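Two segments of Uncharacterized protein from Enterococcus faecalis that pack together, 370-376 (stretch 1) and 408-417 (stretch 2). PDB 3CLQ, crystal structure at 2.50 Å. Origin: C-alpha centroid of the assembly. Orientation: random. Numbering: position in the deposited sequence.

Stretch 1, residues 370-376: DVLKVLE
Stretch 2 408-417: VFNEALKALV

Residues 371-376 open a helix that crosses helix 408-417 at -126°, with the axes approaching to 9.4 Å; the closest CA pair across the contact is V371 CA and F409 CA, 6.0 Å apart. D370 (phi/psi -108/115, chi1 t) caps the first helix: its OD2 accepts from L372 N at 2.6 Å and, weakly, from K373 N at 3.5 Å. No hydrogen bond spans the two helices, and the contact, burying 402 Å², is essentially apolar.

V371 is the knob. Its CA-to-CB bond points sideways, yet with chi1 at 151° (t) the side chain sits among F409, A412, L413 and L416, placing V371 CG2 3.8 Å from A412 CB and V371 CG1 4.3 Å from L416 CD1. One turn on, V374 (t) directs CG1 over a face of the F409 ring, 3.9 Å from its centroid and 13° off the normal, while V374 CG2 lies 3.8 Å from F409 CE1; F409 adopts m, with chi2 -93°.

L375 is off-rotamer (-119°, 33°), its branches diverging: CD1 lies 3.6 Å from N410 ND2 and 4.0 Å from F409 CB, whereas CD2 meets L413 CD2 at 3.7 Å. L372 and L413, both tp, bring their CD1 atoms within a tight 3.3 Å, although the CA-to-CB bond of L372 points away.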

# COMPACT_ATOMS: atom_id res chain seq x y z
N ASP B 370 14.62 25.15 8.11
CA ASP B 370 14.99 26.53 8.21
C ASP B 370 16.40 26.63 8.81
O ASP B 370 16.64 26.27 9.97
CB ASP B 370 13.97 27.25 9.09
CG ASP B 370 14.39 28.66 9.45
OD1 ASP B 370 13.50 29.44 9.84
OD2 ASP B 370 15.60 29.00 9.34
N VAL B 371 17.32 27.13 7.99
CA VAL B 371 18.70 27.31 8.37
C VAL B 371 18.86 27.88 9.78
O VAL B 371 19.66 27.38 10.57
CB VAL B 371 19.40 28.25 7.38
CG1 VAL B 371 20.52 29.00 8.08
CG2 VAL B 371 19.93 27.48 6.21
N LEU B 372 18.10 28.91 10.08
CA LEU B 372 18.22 29.64 11.33
C LEU B 372 17.88 28.75 12.53
O LEU B 372 18.54 28.78 13.56
CB LEU B 372 17.27 30.84 11.28
CG LEU B 372 17.51 32.14 12.03
CD1 LEU B 372 18.76 32.84 11.55
CD2 LEU B 372 16.31 33.05 11.83
N LYS B 373 16.83 27.94 12.39
CA LYS B 373 16.44 27.08 13.50
C LYS B 373 17.38 25.88 13.65
O LYS B 373 17.57 25.38 14.76
CB LYS B 373 14.99 26.63 13.36
CG LYS B 373 13.97 27.78 13.28
CD LYS B 373 12.55 27.24 13.19
CE LYS B 373 11.57 28.34 12.83
NZ LYS B 373 10.31 27.75 12.34
N VAL B 374 17.96 25.42 12.55
CA VAL B 374 18.93 24.34 12.68
C VAL B 374 20.01 24.83 13.63
O VAL B 374 20.46 24.10 14.52
CB VAL B 374 19.51 23.92 11.31
CG1 VAL B 374 20.57 22.83 11.50
CG2 VAL B 374 18.40 23.43 10.38
N LEU B 375 20.39 26.09 13.49
CA LEU B 375 21.47 26.69 14.23
C LEU B 375 21.16 26.94 15.69
O LEU B 375 22.00 26.71 16.57
CB LEU B 375 21.89 28.00 13.57
CG LEU B 375 23.31 28.17 13.03
CD1 LEU B 375 23.89 26.85 12.49
CD2 LEU B 375 23.32 29.25 11.96
N GLU B 376 19.96 27.44 15.98
CA GLU B 376 19.71 27.83 17.36
C GLU B 376 19.36 26.62 18.24
O GLU B 376 19.66 26.60 19.42
CB GLU B 376 18.69 28.99 17.43
CG GLU B 376 17.24 28.58 17.59
CD GLU B 376 16.70 28.72 19.04
OE1 GLU B 376 17.15 29.61 19.80
OE2 GLU B 376 15.79 27.92 19.39
N VAL B 408 27.87 23.41 6.93
CA VAL B 408 27.14 23.85 5.77
C VAL B 408 26.06 24.89 6.13
O VAL B 408 25.82 25.83 5.37
CB VAL B 408 26.61 22.63 5.00
CG1 VAL B 408 25.10 22.64 4.90
CG2 VAL B 408 27.31 22.55 3.66
N PHE B 409 25.45 24.74 7.31
CA PHE B 409 24.45 25.68 7.82
C PHE B 409 25.04 27.01 8.32
O PHE B 409 24.50 28.08 8.05
CB PHE B 409 23.62 25.01 8.90
CG PHE B 409 22.83 23.83 8.39
CD1 PHE B 409 21.52 23.99 7.95
CD2 PHE B 409 23.40 22.57 8.32
CE1 PHE B 409 20.80 22.91 7.47
CE2 PHE B 409 22.68 21.48 7.84
CZ PHE B 409 21.38 21.65 7.42
N ASN B 410 26.15 26.94 9.05
CA ASN B 410 26.88 28.14 9.44
C ASN B 410 27.17 29.06 8.27
O ASN B 410 26.97 30.27 8.35
CB ASN B 410 28.20 27.77 10.10
CG ASN B 410 28.03 27.26 11.51
OD1 ASN B 410 28.51 27.89 12.45
ND2 ASN B 410 27.34 26.14 11.67
N GLU B 411 27.66 28.49 7.17
CA GLU B 411 28.03 29.31 6.03
C GLU B 411 26.76 29.93 5.46
O GLU B 411 26.70 31.14 5.21
CB GLU B 411 28.77 28.46 5.00
CG GLU B 411 29.84 27.57 5.63
CD GLU B 411 30.71 26.84 4.62
OE1 GLU B 411 31.84 26.46 4.99
OE2 GLU B 411 30.28 26.64 3.46
N ALA B 412 25.74 29.11 5.29
CA ALA B 412 24.43 29.59 4.88
C ALA B 412 24.07 30.90 5.59
O ALA B 412 23.83 31.92 4.95
CB ALA B 412 23.42 28.58 5.19
N LEU B 413 24.06 30.87 6.92
CA LEU B 413 23.66 32.03 7.70
C LEU B 413 24.52 33.23 7.42
O LEU B 413 24.03 34.36 7.41
CB LEU B 413 23.77 31.74 9.21
CG LEU B 413 23.18 32.86 10.07
CD1 LEU B 413 21.67 32.72 10.09
CD2 LEU B 413 23.76 32.89 11.49
N LYS B 414 25.82 33.00 7.24
CA LYS B 414 26.75 34.10 7.05
C LYS B 414 26.52 34.71 5.65
O LYS B 414 26.57 35.92 5.47
CB LYS B 414 28.18 33.60 7.23
CG LYS B 414 29.21 34.70 7.30
CD LYS B 414 30.61 34.12 7.27
CE LYS B 414 31.65 35.18 6.99
NZ LYS B 414 31.97 36.02 8.19
N ALA B 415 26.23 33.86 4.68
CA ALA B 415 25.91 34.34 3.34
C ALA B 415 24.59 35.13 3.34
O ALA B 415 24.44 36.13 2.64
CB ALA B 415 25.85 33.18 2.38
N LEU B 416 23.63 34.66 4.14
CA LEU B 416 22.38 35.38 4.36
C LEU B 416 22.57 36.75 4.99
O LEU B 416 22.27 37.77 4.37
CB LEU B 416 21.45 34.53 5.21
CG LEU B 416 20.76 33.39 4.44
CD1 LEU B 416 20.13 32.42 5.43
CD2 LEU B 416 19.73 33.93 3.43
N VAL B 417 23.07 36.80 6.23
CA VAL B 417 23.32 38.09 6.85
C VAL B 417 24.05 39.06 5.91
O VAL B 417 24.04 40.27 6.14
CB VAL B 417 24.13 37.99 8.20
CG1 VAL B 417 23.66 36.82 9.03
CG2 VAL B 417 25.63 37.91 7.96